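Local coordinates for protein glycine betaine/carnitine/choline ABC transporter (Staphylococcus aureus subsp. aureus Mu50, PDB 3O66) that probably serves as the substrate-binding component of an ABC importer, capturing glycine betaine, carnitine or choline for uptake into the cell, at residues 73-78 and 82-87; 89-94 and 219-224. All coordinates share one frame; numbering follows the deposited sequence.

Contact 1: 73-78 and 82-87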
ATOM      1  N   THR A  73      -1.957  -0.033   9.389  1.00 26.48           N
ATOM      2  CA  THR A  73      -1.826  -1.419   9.822  1.00 26.59           C
ATOM      3  C   THR A  73      -0.924  -1.462  11.034  1.00 26.52           C
ATOM      4  O   THR A  73      -1.245  -2.119  12.026  1.00 26.75           O
ATOM      5  CB  THR A  73      -1.212  -2.295   8.750  1.00 26.09           C
ATOM      6  OG1 THR A  73      -2.096  -2.335   7.623  1.00 25.62           O
ATOM      7  CG2 THR A  73      -0.991  -3.728   9.307  1.00 27.19           C
ATOM      8  N   ASP A  74       0.217  -0.783  10.947  1.00 25.70           N
ATOM      9  CA  ASP A  74       1.186  -0.891  12.031  1.00 26.85           C
ATOM     10  C   ASP A  74       0.831  -0.088  13.303  1.00 27.24           C
ATOM     11  O   ASP A  74       1.247  -0.451  14.410  1.00 27.34           O
ATOM     12  CB  ASP A  74       2.576  -0.587  11.499  1.00 27.10           C
ATOM     13  CG  ASP A  74       3.169  -1.775  10.773  1.00 27.15           C
ATOM     14  OD1 ASP A  74       3.204  -2.882  11.350  1.00 28.95           O
ATOM     15  OD2 ASP A  74       3.562  -1.621   9.608  1.00 30.56           O
ATOM     16  N   LEU A  75       0.058   0.988  13.128  1.00 27.21           N
ATOM     17  CA  LEU A  75      -0.424   1.773  14.253  1.00 28.02           C
ATOM     18  C   LEU A  75      -1.379   1.001  15.167  1.00 29.66           C
ATOM     19  O   LEU A  75      -1.303   1.147  16.391  1.00 30.13           O
ATOM     20  CB  LEU A  75      -1.067   3.092  13.808  1.00 27.60           C
ATOM     21  CG  LEU A  75      -1.536   4.053  14.908  1.00 27.63           C
ATOM     22  CD1 LEU A  75      -0.388   4.460  15.846  1.00 26.34           C
ATOM     23  CD2 LEU A  75      -2.169   5.287  14.317  1.00 28.76           C
ATOM     24  N   THR A  76      -2.294   0.224  14.588  1.00 29.51           N
ATOM     25  CA  THR A  76      -3.207  -0.560  15.409  1.00 31.91           C
ATOM     26  C   THR A  76      -2.717  -1.993  15.663  1.00 31.88           C
ATOM     27  O   THR A  76      -3.198  -2.669  16.576  1.00 33.67           O
ATOM     28  CB  THR A  76      -4.640  -0.578  14.826  1.00 32.56           C
ATOM     29  OG1 THR A  76      -4.623  -1.247  13.569  1.00 33.26           O
ATOM     30  CG2 THR A  76      -5.187   0.855  14.658  1.00 33.70           C
ATOM     31  N   GLY A  77      -1.786  -2.461  14.835  1.00 30.92           N
ATOM     32  CA  GLY A  77      -1.226  -3.788  14.984  1.00 30.83           C
ATOM     33  C   GLY A  77      -0.043  -3.720  15.932  1.00 31.16           C
ATOM     34  O   GLY A  77      -0.218  -3.744  17.147  1.00 31.74           O
ATOM     35  N   ALA A  78       1.159  -3.605  15.374  1.00 30.24           N
ATOM     36  CA  ALA A  78       2.377  -3.660  16.171  1.00 30.38           C
ATOM     37  C   ALA A  78       2.383  -2.650  17.332  1.00 30.89           C
ATOM     38  O   ALA A  78       2.758  -2.995  18.460  1.00 31.60           O
ATOM     39  CB  ALA A  78       3.589  -3.455  15.264  1.00 29.62           C
ATOM     40  N   ALA A  82      -4.884   3.180  19.198  1.00 36.72           N
ATOM     41  CA  ALA A  82      -6.155   3.467  18.551  1.00 36.78           C
ATOM     42  C   ALA A  82      -5.915   4.009  17.128  1.00 35.36           C
ATOM     43  O   ALA A  82      -4.914   4.676  16.880  1.00 34.24           O
ATOM     44  CB  ALA A  82      -6.939   4.470  19.398  1.00 38.29           C
ATOM     45  N   PRO A  83      -6.828   3.708  16.172  1.00 35.02           N
ATOM     46  CA  PRO A  83      -6.669   4.282  14.827  1.00 33.38           C
ATOM     47  C   PRO A  83      -6.798   5.807  14.848  1.00 33.30           C
ATOM     48  O   PRO A  83      -7.570   6.346  15.642  1.00 33.25           O
ATOM     49  CB  PRO A  83      -7.851   3.681  14.044  1.00 33.57           C
ATOM     50  CG  PRO A  83      -8.799   3.179  15.072  1.00 35.80           C
ATOM     51  CD  PRO A  83      -7.972   2.787  16.249  1.00 36.05           C
ATOM     52  N   ILE A  84      -6.041   6.489  13.992  1.00 32.46           N
ATOM     53  CA  ILE A  84      -6.167   7.945  13.821  1.00 32.92           C
ATOM     54  C   ILE A  84      -6.637   8.202  12.379  1.00 32.91           C
ATOM     55  O   ILE A  84      -6.037   7.680  11.451  1.00 31.62           O
ATOM     56  CB  ILE A  84      -4.812   8.674  14.109  1.00 32.60           C
ATOM     57  CG1 ILE A  84      -4.466   8.585  15.615  1.00 32.58           C
ATOM     58  CG2 ILE A  84      -4.874  10.142  13.634  1.00 32.47           C
ATOM     59  CD1 ILE A  84      -3.077   9.099  16.003  1.00 29.87           C
ATOM     60  N   LYS A  85      -7.700   8.987  12.184  1.00 34.25           N
ATOM     61  CA  LYS A  85      -8.199   9.227  10.806  1.00 33.82           C
ATOM     62  C   LYS A  85      -7.390  10.236   9.993  1.00 33.41           C
ATOM     63  O   LYS A  85      -7.247  10.052   8.784  1.00 33.05           O
ATOM     64  CB  LYS A  85      -9.692   9.627  10.772  1.00 34.81           C
ATOM     65  CG  LYS A  85     -10.673   8.595  11.370  1.00 36.25           C
ATOM     66  CD  LYS A  85     -10.509   7.220  10.687  1.00 35.51           C
ATOM     67  CE  LYS A  85     -11.644   6.256  11.023  1.00 36.24           C
ATOM     68  NZ  LYS A  85     -12.964   6.792  10.591  1.00 33.98           N
ATOM     69  N   ASP A  86      -6.912  11.312  10.635  1.00 33.59           N
ATOM     70  CA  ASP A  86      -6.166  12.363   9.933  1.00 33.48           C
ATOM     71  C   ASP A  86      -4.836  11.822   9.382  1.00 31.89           C
ATOM     72  O   ASP A  86      -4.066  11.221  10.132  1.00 31.01           O
ATOM     73  CB  ASP A  86      -5.865  13.536  10.887  1.00 34.26           C
ATOM     74  CG  ASP A  86      -5.049  14.636  10.213  1.00 35.13           C
ATOM     75  OD1 ASP A  86      -5.587  15.283   9.287  1.00 36.85           O
ATOM     76  OD2 ASP A  86      -3.877  14.860  10.595  1.00 33.62           O
ATOM     77  N   PRO A  87      -4.532  12.080   8.096  1.00 31.39           N
ATOM     78  CA  PRO A  87      -3.286  11.516   7.540  1.00 30.14           C
ATOM     79  C   PRO A  87      -1.992  11.950   8.269  1.00 30.33           C
ATOM     80  O   PRO A  87      -1.201  11.078   8.710  1.00 29.09           O
ATOM     81  CB  PRO A  87      -3.323  11.968   6.075  1.00 29.96           C
ATOM     82  CG  PRO A  87      -4.787  12.086   5.764  1.00 29.66           C
ATOM     83  CD  PRO A  87      -5.424  12.594   7.029  1.00 31.17           C
TER

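Contact 2: 89-94 and 219-224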
ATOM      1  N   LYS A  89      -1.497  13.309  11.338  1.00 31.24           N
ATOM      2  CA  LYS A  89      -1.398  12.899  12.757  1.00 31.46           C
ATOM      3  C   LYS A  89      -1.236  11.372  12.901  1.00 29.67           C
ATOM      4  O   LYS A  89      -0.587  10.905  13.841  1.00 28.66           O
ATOM      5  CB  LYS A  89      -2.615  13.377  13.543  1.00 32.49           C
ATOM      6  CG  LYS A  89      -2.645  14.885  13.807  1.00 36.34           C
ATOM      7  CD  LYS A  89      -3.831  15.204  14.723  1.00 40.65           C
ATOM      8  CE  LYS A  89      -4.591  16.429  14.281  1.00 45.14           C
ATOM      9  NZ  LYS A  89      -4.444  17.574  15.225  1.00 48.62           N
ATOM     10  N   ALA A  90      -1.825  10.610  11.974  1.00 27.62           N
ATOM     11  CA  ALA A  90      -1.628   9.160  11.955  1.00 27.31           C
ATOM     12  C   ALA A  90      -0.170   8.828  11.676  1.00 26.73           C
ATOM     13  O   ALA A  90       0.383   7.898  12.277  1.00 27.20           O
ATOM     14  CB  ALA A  90      -2.535   8.472  10.891  1.00 26.44           C
HETATM   15  N   MSE A  91       0.448   9.554  10.748  1.00 26.50           N
HETATM   16  CA  MSE A  91       1.845   9.259  10.386  1.00 25.99           C
HETATM   17  C   MSE A  91       2.791   9.649  11.526  1.00 26.77           C
HETATM   18  O   MSE A  91       3.717   8.911  11.857  1.00 27.00           O
HETATM   19  CB  MSE A  91       2.271   9.923   9.067  1.00 24.54           C
HETATM   20  CG  MSE A  91       3.722   9.560   8.650  1.00 23.38           C
HETATM   21 SE   MSE A  91       4.016   7.614   8.508  0.75 22.66          SE
HETATM   22  CE  MSE A  91       3.721   7.510   6.604  1.00 20.84           C
ATOM     23  N   ILE A  92       2.556  10.815  12.116  1.00 27.94           N
ATOM     24  CA  ILE A  92       3.343  11.248  13.269  1.00 29.01           C
ATOM     25  C   ILE A  92       3.265  10.222  14.422  1.00 28.60           C
ATOM     26  O   ILE A  92       4.295   9.862  15.023  1.00 28.89           O
ATOM     27  CB  ILE A  92       2.917  12.664  13.751  1.00 30.19           C
ATOM     28  CG1 ILE A  92       3.376  13.721  12.734  1.00 31.26           C
ATOM     29  CG2 ILE A  92       3.501  12.968  15.160  1.00 32.22           C
ATOM     30  CD1 ILE A  92       2.683  15.094  12.876  1.00 33.03           C
ATOM     31  N   ALA A  93       2.055   9.774  14.747  1.00 27.95           N
ATOM     32  CA  ALA A  93       1.870   8.760  15.801  1.00 27.19           C
ATOM     33  C   ALA A  93       2.611   7.466  15.450  1.00 26.05           C
ATOM     34  O   ALA A  93       3.199   6.844  16.312  1.00 26.35           O
ATOM     35  CB  ALA A  93       0.386   8.463  16.026  1.00 26.85           C
ATOM     36  N   THR A  94       2.567   7.057  14.186  1.00 24.90           N
ATOM     37  CA  THR A  94       3.286   5.856  13.753  1.00 24.34           C
ATOM     38  C   THR A  94       4.815   6.001  13.879  1.00 24.38           C
ATOM     39  O   THR A  94       5.513   5.092  14.352  1.00 24.77           O
ATOM     40  CB  THR A  94       2.873   5.450  12.309  1.00 22.91           C
ATOM     41  OG1 THR A  94       1.449   5.370  12.252  1.00 23.52           O
ATOM     42  CG2 THR A  94       3.445   4.074  11.945  1.00 23.36           C
ATOM     43  N   PRO A 219      -5.779   6.043   7.350  1.00 25.77           N
ATOM     44  CA  PRO A 219      -4.719   6.035   6.326  1.00 24.30           C
ATOM     45  C   PRO A 219      -3.934   4.740   6.320  1.00 23.42           C
ATOM     46  O   PRO A 219      -3.742   4.105   7.369  1.00 22.63           O
ATOM     47  CB  PRO A 219      -3.771   7.165   6.749  1.00 24.90           C
ATOM     48  CG  PRO A 219      -4.426   7.850   7.894  1.00 27.03           C
ATOM     49  CD  PRO A 219      -5.562   7.047   8.406  1.00 26.99           C
ATOM     50  N   TYR A 220      -3.487   4.370   5.133  1.00 21.93           N
ATOM     51  CA  TYR A 220      -2.589   3.258   4.961  1.00 22.95           C
ATOM     52  C   TYR A 220      -1.467   3.727   4.035  1.00 22.72           C
ATOM     53  O   TYR A 220      -1.171   3.105   2.994  1.00 22.21           O
ATOM     54  CB  TYR A 220      -3.363   2.078   4.354  1.00 23.15           C
ATOM     55  CG  TYR A 220      -4.341   1.476   5.334  1.00 23.59           C
ATOM     56  CD1 TYR A 220      -5.678   1.892   5.365  1.00 24.39           C
ATOM     57  CD2 TYR A 220      -3.920   0.529   6.251  1.00 22.95           C
ATOM     58  CE1 TYR A 220      -6.590   1.330   6.276  1.00 26.45           C
ATOM     59  CE2 TYR A 220      -4.810  -0.044   7.169  1.00 25.48           C
ATOM     60  CZ  TYR A 220      -6.137   0.366   7.178  1.00 26.87           C
ATOM     61  OH  TYR A 220      -7.003  -0.187   8.063  1.00 27.23           O
ATOM     62  N   ALA A 221      -0.852   4.839   4.418  1.00 23.32           N
ATOM     63  CA  ALA A 221       0.322   5.334   3.696  1.00 23.53           C
ATOM     64  C   ALA A 221       1.444   4.281   3.792  1.00 22.53           C
ATOM     65  O   ALA A 221       1.675   3.720   4.836  1.00 22.90           O
ATOM     66  CB  ALA A 221       0.770   6.650   4.280  1.00 23.37           C
ATOM     67  N   ALA A 222       2.113   4.035   2.678  1.00 21.42           N
ATOM     68  CA  ALA A 222       3.172   3.020   2.581  1.00 20.97           C
ATOM     69  C   ALA A 222       4.552   3.647   2.745  1.00 20.92           C
ATOM     70  O   ALA A 222       4.841   4.700   2.111  1.00 20.11           O
ATOM     71  CB  ALA A 222       3.086   2.333   1.208  1.00 21.01           C
ATOM     72  N   SER A 223       5.402   2.990   3.552  1.00 20.28           N
ATOM     73  CA  SER A 223       6.774   3.457   3.814  1.00 20.33           C
ATOM     74  C   SER A 223       7.689   2.280   4.022  1.00 20.84           C
ATOM     75  O   SER A 223       7.211   1.189   4.348  1.00 21.59           O
ATOM     76  CB  SER A 223       6.846   4.268   5.113  1.00 20.29           C
ATOM     77  OG  SER A 223       5.993   5.404   5.123  1.00 20.95           O
ATOM     78  N   ALA A 224       9.000   2.523   3.876  1.00 20.01           N
ATOM     79  CA  ALA A 224      10.025   1.615   4.358  1.00 20.50           C
ATOM     80  C   ALA A 224      10.108   1.706   5.891  1.00 20.86           C
ATOM     81  O   ALA A 224       9.767   2.731   6.439  1.00 20.86           O
ATOM     82  CB  ALA A 224      11.352   2.031   3.778  1.00 19.93           C
TER

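Contact 1: 73-78 and 82-87
In the helix-to-helix connection of a periplasmic-binding-protein type lobe, L75 and T76, in the last turn of helix 71-76, receive A82, P83 and I84 from the extended chain that leads into helix 87-102. L75 does the inner part of the work. Its CG stands anti to the backbone N (chi1 -176°), which carries the isobutyl group off the helix and toward the returning backbone. The CD2 branch makes the touch: it lies 3.8 Å from A82 O and, a little farther along, 4.2 Å from I84 CG1, so one methyl meets both a carbonyl oxygen and the flank of an isoleucine. T76 handles the outer part by dividing its two branches. The methyl CG2 lies over a face of the pyrrolidine ring, 3.6 Å from P83 N and 3.7 Å from P83 CD, with P83 CB also near. The hydroxyl is turned the other way by chi1 of 65°, between the backbone N and carbonyl carbon, where OG1 bonds to G72 O one turn back in the helix. G77 then leaves the helical conformation, although its N still reaches T73 O at 2.9 Å, and a backbone bond between L75 and E81 ties the intervening turn to the helix. At the far end of the returning chain, D86 occupies the N-cap position of helix 87-102, its OD2 accepting from K89 N, and K85 NZ bonds to Q215 O and F216 O. The chemistry across the contact is therefore methyl against ring, backbone and aliphatic chain: van der Waals packing at the protein surface, buried at L75 and exposed at T76 and P83, while the hydrogen bonds of T76, K85 and D86 side chains are made to other partners.

Contact 2: 89-94 and 219-224
An extended first torsion (chi1 -177°), followed by bends at chi2 (56°) and chi3 (96°), lets the selenomethionine M91 curl its terminal methyl from the flank of helix 87-102 to meet A221 and S223. CE, rather than the selenium, does the touching: it is 3.9 Å from A221 CB and 3.4 Å from S223 OG, in contact with both side chains, which point toward the helix. The hydroxyl of S223 has its polar partner elsewhere, in F107 O, so the methyl merely packs beside an oxygen that is already hydrogen-bonded. One residue earlier on the helix, A90 sets its CB against the ring of P219, with CG the nearest atom at 3.6 Å. The methyl of A90 is short, consistent with the close approach of P219 to the helix. A90 O is gripped twice from within the helix, by T94 N at 3.0 Å and by T94 OG1 at 2.7 Å, the two donors arriving from opposite faces of the carbonyl plane. Helix 87-102 thus packs on the start of strand 222-227 and the chain leading into it, in one lobe of the binding protein. That strand runs antiparallel to both its neighbours, 65-70 and 104-106; F106 of the latter touches M91, T94 and S223, while N71 and L75 of helix 71-76 adjoin the same helical face.

Overall arrangement
Contacts 1 and 2 illustrate how neighbouring packing sites can adjoin through a single residue, I84; helix 87-102 belongs to contact 2 and covers the I84 and L75 side of contact 1. Their centres lie about 8 Å apart. I84 CG2 is 3.5 Å from A90 N and I84 CD1 is 3.5 Å from A93 CB, while I84 O approaches P219 CD at 3.1 Å. In chain order contact 1 closes first, by local return, whereas contact 2 brings in a strand from 125 residues later. L75 also touches T94. Both contacts belong to the same lobe of the substrate-binding domain, as structural packing in its helices and sheet.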